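Local coordinates for protein Rho guanine nucleotide exchange factor 11 (Homo sapiens, PDB 5JHH) that probably activates Rho-family GTPases by promoting exchange of GDP for GTP, using a catalytic DH (RhoGEF) domain followed by a PH domain, at residues 50-55 / 65-70; 56-61 / 129-134. All coordinates share one frame; numbering follows the deposited sequence. Where two conformers were deposited one is given.

Interactions 1 and 2 lie side by side in the helical DH domain, their centres about 10 Å apart and both about 22 Å from the centre of the chain. Helix 60-66 serves both: its C-terminal end meets the long first helix in interaction 1, and the loop leading into it meets helix 124-137 in interaction 2. Sulfur and methyl groups join the two, with Met52 SD 3.9 Å from Met58 CE and Leu66 CD2 3.8 Å from Ile131 CD1. The backbone adds a probable hydrogen bond from Leu57 N to Met52 O, at 3.1 Å, where a Schellman motif ends helix 18-54. Met52, Met58, Ile131 and Leu66 thus touch in a closed circuit of four apolar side chains.

Interaction 1 of 2, residues 50-55 / 65-70; sequences QRMKKE and RLFPNL
Met52 reaches out from the last turn of helix 18-54 and sets its sulfur against Leu66 and Phe67, at the end of helix 60-66; with the phenyl ring it forms a Met-aromatic contact inside the helical DH domain. The CB of Met52 is directed at the opposite segment. CG lies beside the backbone N and anti to the carbonyl carbon (chi1 -67°), and from there the chain runs fully extended, carrying SD straight out from the helix. Neither CB nor CG comes close to the other segment; the touching is done by the sulfur. SD meets Leu66 CD2 at 4.2 Å, an apolar contact, and Phe67 CE2 at 4.1 Å. It approaches the ring from the edge, near the ring plane and 5.4 Å from the centroid, 85° off the normal, while the two side chains cross at about a right angle. No ring face is used by the methionine. Its methyl CE turns away, 4.7 Å from Phe67 CE2.

Other parts of the domain close around this small, buried contact. Phe144 and Met145 of helix 139-150 and Leu63 also touch Met52, Tyr49 meets the Phe67 ring with planes about 60° apart, and Ile163 packs on both Leu66 and Phe67. At the helix end Arg51 forms a salt bridge with Glu55, its guanidinium edge giving weak hydrogen bonds from NE and NH2 to Glu55 OE2, Arg51 NH2 at 3.4 Å.

Interaction 2 of 2, residues 56-61 / 129-134; sequences NLMPRE and ELIKTK
Apolar packing comes first: the methyl CE of Met58 meets CD1 of Ile131 at 3.9 Å, joining the loop before helix 60-66 to helix 124-137 of the DH domain. The two side chains cross at about a right angle. Met58 gets there with CG wedged between its backbone N and carbonyl carbon (chi1 78°) and a bend at chi3 that swings CE round to the isoleucine. Phe141 of helix 139-150 and Leu63 also touch Met58. The end of Lys134 packs on the loop as well, NZ in van der Waals contact 4.2 Å from both Met58 CB and Pro59 CD.

The same NZ makes the polar interactions. A water accepts from Lys134 NZ at 2.8 Å and links it to Leu57 O, which lies 2.9 Å from the water and is one of several acceptors in its reach. The ammonium also forms a salt bridge with Glu62, while Glu138 is a weaker, more distant ion partner.

With the methionine and isoleucine meeting through apolar atoms, chiefly the two methyls, the directional part of this contact rests on the lysine. Although the residue is buried, Glu62 balances its charge and the water supplies a further acceptor, which probably favours the protonated form.

Interaction 1 of 2, residues 50-55 / 65-70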
ATOM      1  N   GLN A  50      24.757   3.517 -11.123  1.00 28.52           N
ATOM      2  CA  GLN A  50      26.180   3.652 -11.507  1.00 28.10           C
ATOM      3  C   GLN A  50      26.387   4.657 -12.603  1.00 27.31           C
ATOM      4  O   GLN A  50      27.369   5.393 -12.583  1.00 23.73           O
ATOM      5  CB  GLN A  50      26.782   2.338 -11.955  1.00 28.91           C
ATOM      6  CG  GLN A  50      26.782   1.284 -10.867  1.00 31.82           C
ATOM      7  CD  GLN A  50      27.697   1.593  -9.713  1.00 33.45           C
ATOM      8  OE1 GLN A  50      28.649   2.348  -9.836  1.00 38.11           O
ATOM      9  NE2 GLN A  50      27.388   1.022  -8.559  1.00 35.27           N
ATOM     10  N   ARG A  51      25.435   4.748 -13.522  1.00 28.30           N
ATOM     11  CA  ARG A  51      25.536   5.744 -14.578  1.00 28.71           C
ATOM     12  C   ARG A  51      25.240   7.147 -14.064  1.00 31.93           C
ATOM     13  O   ARG A  51      25.893   8.116 -14.468  1.00 32.49           O
ATOM     14  CB  ARG A  51      24.645   5.405 -15.746  1.00 33.95           C
ATOM     15  CG  ARG A  51      25.014   4.117 -16.490  1.00 40.09           C
ATOM     16  CD  ARG A  51      24.161   3.955 -17.746  1.00 49.98           C
ATOM     17  NE  ARG A  51      24.340   5.135 -18.606  1.00 63.07           N
ATOM     18  CZ  ARG A  51      23.415   5.691 -19.396  1.00 68.93           C
ATOM     19  NH1 ARG A  51      22.170   5.199 -19.480  1.00 69.05           N
ATOM     20  NH2 ARG A  51      23.746   6.779 -20.097  1.00 62.82           N
ATOM     21  N   MET A  52      24.295   7.286 -13.147  1.00 30.12           N
ATOM     22  CA  MET A  52      24.021   8.617 -12.629  1.00 28.85           C
ATOM     23  C   MET A  52      25.250   9.123 -11.907  1.00 30.61           C
ATOM     24  O   MET A  52      25.538  10.305 -11.893  1.00 27.45           O
ATOM     25  CB  MET A  52      22.855   8.587 -11.643  1.00 27.11           C
ATOM     26  CG  MET A  52      21.533   8.249 -12.306  1.00 28.65           C
ATOM     27  SD  MET A  52      20.192   8.201 -11.127  1.00 28.37           S
ATOM     28  CE  MET A  52      18.819   7.834 -12.200  1.00 29.00           C
ATOM     29  N   LYS A  53      25.893   8.208 -11.202  1.00 33.19           N
ATOM     30  CA  LYS A  53      27.036   8.533 -10.397  1.00 34.76           C
ATOM     31  C   LYS A  53      28.205   8.867 -11.292  1.00 34.82           C
ATOM     32  O   LYS A  53      28.796   9.907 -11.141  1.00 33.38           O
ATOM     33  CB  LYS A  53      27.398   7.338  -9.540  1.00 36.01           C
ATOM     34  CG  LYS A  53      28.390   7.646  -8.432  1.00 39.54           C
ATOM     35  CD  LYS A  53      29.441   6.564  -8.329  1.00 41.77           C
ATOM     36  CE  LYS A  53      29.732   6.215  -6.889  1.00 49.66           C
ATOM     37  NZ  LYS A  53      28.652   5.313  -6.397  1.00 53.29           N
ATOM     38  N   LYS A  54      28.541   7.951 -12.194  1.00 38.10           N
ATOM     39  CA  LYS A  54      29.682   8.102 -13.076  1.00 40.29           C
ATOM     40  C   LYS A  54      29.549   9.361 -13.957  1.00 42.08           C
ATOM     41  O   LYS A  54      30.525  10.083 -14.101  1.00 40.73           O
ATOM     42  CB  LYS A  54      29.882   6.841 -13.942  1.00 49.61           C
ATOM     43  CG  LYS A  54      30.719   7.041 -15.206  1.00 63.46           C
ATOM     44  CD  LYS A  54      32.225   6.935 -14.933  1.00 73.61           C
ATOM     45  CE  LYS A  54      32.778   5.539 -15.223  1.00 77.05           C
ATOM     46  NZ  LYS A  54      32.553   5.141 -16.643  1.00 82.16           N
ATOM     47  N   GLU A  55      28.377   9.638 -14.538  1.00 34.50           N
ATOM     48  CA  GLU A  55      28.238  10.816 -15.399  1.00 34.29           C
ATOM     49  C   GLU A  55      27.716  12.079 -14.671  1.00 34.44           C
ATOM     50  O   GLU A  55      27.261  13.015 -15.324  1.00 29.96           O
ATOM     51  CB  GLU A  55      27.297  10.499 -16.547  1.00 40.57           C
ATOM     52  CG  GLU A  55      27.784   9.377 -17.448  1.00 47.87           C
ATOM     53  CD  GLU A  55      26.703   8.855 -18.396  1.00 55.73           C
ATOM     54  OE1 GLU A  55      25.809   9.641 -18.792  1.00 57.11           O
ATOM     55  OE2 GLU A  55      26.753   7.652 -18.753  1.00 65.84           O
ATOM     56  N   ARG A  65      20.418  10.243  -1.508  1.00 28.57           N
ATOM     57  CA  ARG A  65      19.082  10.156  -0.943  1.00 27.56           C
ATOM     58  C   ARG A  65      18.178   9.257  -1.770  1.00 27.61           C
ATOM     59  O   ARG A  65      17.251   8.651  -1.248  1.00 27.04           O
ATOM     60  CB  ARG A  65      18.470  11.547  -0.665  1.00 29.55           C
ATOM     61  CG  ARG A  65      19.092  12.133   0.618  1.00 34.82           C
ATOM     62  CD  ARG A  65      18.536  13.480   1.053  1.00 38.94           C
ATOM     63  NE  ARG A  65      18.776  14.505   0.042  1.00 43.35           N
ATOM     64  CZ  ARG A  65      19.665  15.508   0.139  1.00 46.11           C
ATOM     65  NH1 ARG A  65      20.414  15.660   1.224  1.00 48.73           N
ATOM     66  NH2 ARG A  65      19.797  16.384  -0.858  1.00 38.24           N
ATOM     67  N   LEU A  66      18.449   9.169  -3.060  1.00 26.59           N
ATOM     68  CA  LEU A  66      17.659   8.340  -3.948  1.00 26.23           C
ATOM     69  C   LEU A  66      18.099   6.856  -3.857  1.00 26.25           C
ATOM     70  O   LEU A  66      17.287   5.992  -3.885  1.00 24.91           O
ATOM     71  CB  LEU A  66      17.810   8.849  -5.362  1.00 25.32           C
ATOM     72  CG  LEU A  66      17.236   7.943  -6.437  1.00 25.09           C
ATOM     73  CD1 LEU A  66      15.744   7.875  -6.307  1.00 25.30           C
ATOM     74  CD2 LEU A  66      17.605   8.487  -7.810  1.00 25.22           C
ATOM     75  N   PHE A  67      19.389   6.627  -3.764  1.00 25.23           N
ATOM     76  CA  PHE A  67      20.001   5.319  -3.659  1.00 26.39           C
ATOM     77  C   PHE A  67      20.933   5.286  -2.437  1.00 26.62           C
ATOM     78  O   PHE A  67      22.114   5.361  -2.552  1.00 27.42           O
ATOM     79  CB  PHE A  67      20.813   4.971  -4.886  1.00 22.66           C
ATOM     80  CG  PHE A  67      20.032   4.715  -6.106  1.00 21.28           C
ATOM     81  CD1 PHE A  67      19.313   3.586  -6.253  1.00 21.30           C
ATOM     82  CD2 PHE A  67      20.056   5.603  -7.134  1.00 20.51           C
ATOM     83  CE1 PHE A  67      18.631   3.342  -7.387  1.00 20.29           C
ATOM     84  CE2 PHE A  67      19.363   5.378  -8.271  1.00 19.04           C
ATOM     85  CZ  PHE A  67      18.646   4.242  -8.401  1.00 21.35           C
ATOM     86  N   PRO A  68      20.278   5.164  -1.202  1.00 25.31           N
ATOM     87  CA  PRO A  68      21.160   5.253  -0.034  1.00 24.33           C
ATOM     88  C   PRO A  68      22.192   4.176   0.182  1.00 27.56           C
ATOM     89  O   PRO A  68      23.251   4.476   0.638  1.00 30.60           O
ATOM     90  CB  PRO A  68      20.204   5.201   1.131  1.00 26.08           C
ATOM     91  CG  PRO A  68      18.977   5.733   0.625  1.00 26.50           C
ATOM     92  CD  PRO A  68      18.844   5.062  -0.646  1.00 24.80           C
ATOM     93  N   ASN A  69      21.857   2.931  -0.094  1.00 26.40           N
ATOM     94  CA  ASN A  69      22.624   1.809   0.352  1.00 24.67           C
ATOM     95  C   ASN A  69      22.366   0.619  -0.530  1.00 26.49           C
ATOM     96  O   ASN A  69      22.141  -0.459  -0.078  1.00 25.43           O
ATOM     97  CB  ASN A  69      22.218   1.500   1.775  1.00 25.33           C
ATOM     98  CG  ASN A  69      20.746   1.226   1.895  1.00 28.56           C
ATOM     99  OD1 ASN A  69      20.006   1.488   1.019  1.00 27.90           O
ATOM    100  ND2 ASN A  69      20.350   0.720   2.989  1.00 27.97           N
ATOM    101  N   LEU A  70      22.402   0.857  -1.815  1.00 24.43           N
ATOM    102  CA  LEU A  70      22.082  -0.132  -2.799  1.00 25.97           C
ATOM    103  C   LEU A  70      23.012  -1.332  -2.799  1.00 28.39           C
ATOM    104  O   LEU A  70      22.557  -2.438  -2.868  1.00 28.75           O
ATOM    105  CB  LEU A  70      21.999   0.496  -4.183  1.00 24.22           C
ATOM    106  CG  LEU A  70      21.505  -0.368  -5.327  1.00 23.90           C
ATOM    107  CD1 LEU A  70      20.206  -1.022  -5.033  1.00 21.47           C
ATOM    108  CD2 LEU A  70      21.400   0.363  -6.632  1.00 23.72           C
TER

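Interaction 2 of 2, residues 56-61 / 129-134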
ATOM      1  N   ASN A  56      27.750  12.111 -13.336  1.00 31.58           N
ATOM      2  CA  ASN A  56      27.267  13.288 -12.579  1.00 32.37           C
ATOM      3  C   ASN A  56      25.938  13.873 -13.048  1.00 31.17           C
ATOM      4  O   ASN A  56      25.804  15.067 -13.258  1.00 33.15           O
ATOM      5  CB  ASN A  56      28.323  14.395 -12.584  1.00 30.83           C
ATOM      6  CG  ASN A  56      29.627  13.946 -11.934  1.00 33.45           C
ATOM      7  OD1 ASN A  56      29.745  13.913 -10.689  1.00 33.85           O
ATOM      8  ND2 ASN A  56      30.601  13.547 -12.768  1.00 31.54           N
ATOM      9  N   LEU A  57      24.941  13.025 -13.182  1.00 31.25           N
ATOM     10  CA  LEU A  57      23.602  13.466 -13.509  1.00 30.04           C
ATOM     11  C   LEU A  57      23.002  14.334 -12.429  1.00 26.85           C
ATOM     12  O   LEU A  57      22.112  15.191 -12.694  1.00 26.19           O
ATOM     13  CB  LEU A  57      22.693  12.275 -13.760  1.00 35.26           C
ATOM     14  CG  LEU A  57      22.802  11.721 -15.174  1.00 40.93           C
ATOM     15  CD1 LEU A  57      22.050  12.632 -16.118  1.00 46.07           C
ATOM     16  CD2 LEU A  57      24.254  11.559 -15.624  1.00 45.40           C
ATOM     17  N   MET A  58      23.456  14.135 -11.202  1.00 25.28           N
ATOM     18  CA  MET A  58      22.927  14.947 -10.112  1.00 24.53           C
ATOM     19  C   MET A  58      23.954  15.070  -9.005  1.00 25.82           C
ATOM     20  O   MET A  58      24.929  14.323  -8.976  1.00 28.34           O
ATOM     21  CB  MET A  58      21.610  14.361  -9.615  1.00 25.43           C
ATOM     22  CG  MET A  58      21.709  13.124  -8.697  1.00 26.92           C
ATOM     23  SD  MET A  58      20.079  12.407  -8.302  1.00 27.65           S
ATOM     24  CE  MET A  58      19.492  11.848  -9.880  1.00 28.86           C
ATOM     25  N   PRO A  59      23.777  16.054  -8.119  1.00 26.55           N
ATOM     26  CA  PRO A  59      24.704  16.182  -7.002  1.00 29.04           C
ATOM     27  C   PRO A  59      24.766  14.894  -6.183  1.00 29.87           C
ATOM     28  O   PRO A  59      23.738  14.235  -6.020  1.00 28.46           O
ATOM     29  CB  PRO A  59      24.088  17.312  -6.157  1.00 28.30           C
ATOM     30  CG  PRO A  59      23.211  18.075  -7.104  1.00 29.07           C
ATOM     31  CD  PRO A  59      22.724  17.082  -8.105  1.00 26.85           C
ATOM     32  N   ARG A  60      25.935  14.558  -5.654  0.50 29.68           N
ATOM     33  CA  ARG A  60      26.077  13.330  -4.897  0.50 32.20           C
ATOM     34  C   ARG A  60      25.145  13.304  -3.675  0.50 28.69           C
ATOM     35  O   ARG A  60      24.589  12.268  -3.339  0.50 26.92           O
ATOM     36  CB  ARG A  60      27.530  13.118  -4.496  0.50 37.50           C
ATOM     37  CG  ARG A  60      28.025  11.704  -4.792  0.50 45.36           C
ATOM     38  CD  ARG A  60      28.587  11.533  -6.207  0.50 46.22           C
ATOM     39  NE  ARG A  60      29.906  10.896  -6.176  0.50 45.06           N
ATOM     40  CZ  ARG A  60      30.652  10.694  -7.250  0.50 45.56           C
ATOM     41  NH1 ARG A  60      31.844  10.126  -7.137  0.50 47.17           N
ATOM     42  NH2 ARG A  60      30.196  11.058  -8.441  0.50 45.32           N
ATOM     43  N   GLU A  61      24.914  14.450  -3.056  1.00 25.72           N
ATOM     44  CA  GLU A  61      24.006  14.525  -1.927  1.00 26.78           C
ATOM     45  C   GLU A  61      22.601  14.088  -2.325  1.00 29.22           C
ATOM     46  O   GLU A  61      21.935  13.402  -1.544  1.00 29.22           O
ATOM     47  CB  GLU A  61      23.964  15.940  -1.358  1.00 27.92           C
ATOM     48  CG  GLU A  61      25.302  16.386  -0.742  1.00 30.51           C
ATOM     49  CD  GLU A  61      26.318  16.956  -1.743  1.00 31.62           C
ATOM     50  OE1 GLU A  61      26.069  17.020  -2.985  1.00 32.06           O
ATOM     51  OE2 GLU A  61      27.407  17.347  -1.288  1.00 34.75           O
ATOM     52  N   GLU A 129       9.619  12.255  -6.234  1.00 23.49           N
ATOM     53  CA  GLU A 129       9.057  13.552  -6.575  1.00 26.99           C
ATOM     54  C   GLU A 129      10.142  14.544  -7.031  1.00 27.36           C
ATOM     55  O   GLU A 129       9.974  15.257  -8.005  1.00 26.73           O
ATOM     56  CB  GLU A 129       8.300  14.145  -5.383  1.00 33.86           C
ATOM     57  CG  GLU A 129       6.779  14.058  -5.519  1.00 48.44           C
ATOM     58  CD  GLU A 129       6.224  14.844  -6.730  1.00 53.56           C
ATOM     59  OE1 GLU A 129       6.784  15.907  -7.108  1.00 54.63           O
ATOM     60  OE2 GLU A 129       5.199  14.410  -7.295  1.00 55.18           O
ATOM     61  N   LEU A 130      11.266  14.567  -6.343  1.00 26.64           N
ATOM     62  CA  LEU A 130      12.408  15.343  -6.830  1.00 31.04           C
ATOM     63  C   LEU A 130      12.838  14.926  -8.254  1.00 29.76           C
ATOM     64  O   LEU A 130      13.091  15.786  -9.094  1.00 27.69           O
ATOM     65  CB  LEU A 130      13.584  15.234  -5.866  1.00 31.33           C
ATOM     66  CG  LEU A 130      14.903  16.033  -6.013  1.00 45.48           C
ATOM     67  CD1 LEU A 130      16.098  15.214  -6.534  1.00 50.79           C
ATOM     68  CD2 LEU A 130      14.766  17.340  -6.820  1.00 53.20           C
ATOM     69  N   ILE A 131      12.977  13.629  -8.504  1.00 27.75           N
ATOM     70  CA  ILE A 131      13.385  13.152  -9.822  1.00 30.31           C
ATOM     71  C   ILE A 131      12.359  13.614 -10.860  1.00 28.41           C
ATOM     72  O   ILE A 131      12.708  13.969 -11.962  1.00 25.23           O
ATOM     73  CB  ILE A 131      13.468  11.602  -9.903  1.00 34.98           C
ATOM     74  CG1 ILE A 131      14.899  11.119  -9.913  1.00 42.05           C
ATOM     75  CG2 ILE A 131      12.945  11.074 -11.240  1.00 39.92           C
ATOM     76  CD1 ILE A 131      15.751  11.676  -8.819  1.00 43.67           C
ATOM     77  N   LYS A 132      11.090  13.575 -10.511  1.00 27.26           N
ATOM     78  CA  LYS A 132      10.083  13.965 -11.442  1.00 32.33           C
ATOM     79  C   LYS A 132      10.249  15.444 -11.772  1.00 30.92           C
ATOM     80  O   LYS A 132      10.109  15.859 -12.909  1.00 27.52           O
ATOM     81  CB  LYS A 132       8.720  13.701 -10.854  1.00 37.78           C
ATOM     82  CG  LYS A 132       7.623  13.652 -11.885  1.00 44.95           C
ATOM     83  CD  LYS A 132       6.570  12.617 -11.516  1.00 54.42           C
ATOM     84  CE  LYS A 132       5.650  13.109 -10.417  1.00 59.54           C
ATOM     85  NZ  LYS A 132       4.315  12.459 -10.547  1.00 69.21           N
ATOM     86  N   THR A 133      10.576  16.235 -10.770  1.00 30.07           N
ATOM     87  CA  THR A 133      10.725  17.664 -10.989  1.00 34.06           C
ATOM     88  C   THR A 133      11.911  17.888 -11.892  1.00 35.04           C
ATOM     89  O   THR A 133      11.846  18.625 -12.891  1.00 33.82           O
ATOM     90  CB  THR A 133      10.922  18.381  -9.664  1.00 32.78           C
ATOM     91  OG1 THR A 133       9.717  18.266  -8.927  1.00 32.52           O
ATOM     92  CG2 THR A 133      11.237  19.824  -9.868  1.00 38.47           C
ATOM     93  N   LYS A 134      12.995  17.210 -11.545  1.00 31.57           N
ATOM     94  CA  LYS A 134      14.220  17.304 -12.303  1.00 31.76           C
ATOM     95  C   LYS A 134      14.017  17.004 -13.785  1.00 31.18           C
ATOM     96  O   LYS A 134      14.638  17.610 -14.623  1.00 27.73           O
ATOM     97  CB  LYS A 134      15.238  16.355 -11.730  1.00 32.29           C
ATOM     98  CG  LYS A 134      16.624  16.850 -11.905  1.00 39.27           C
ATOM     99  CD  LYS A 134      17.637  15.966 -11.183  1.00 44.15           C
ATOM    100  CE  LYS A 134      17.776  16.385  -9.734  1.00 41.92           C
ATOM    101  NZ  LYS A 134      18.770  17.477  -9.551  1.00 39.26           N
TER
HETATM  102  O   HOH W   1      20.462  17.454 -11.780  1.00 32.76           O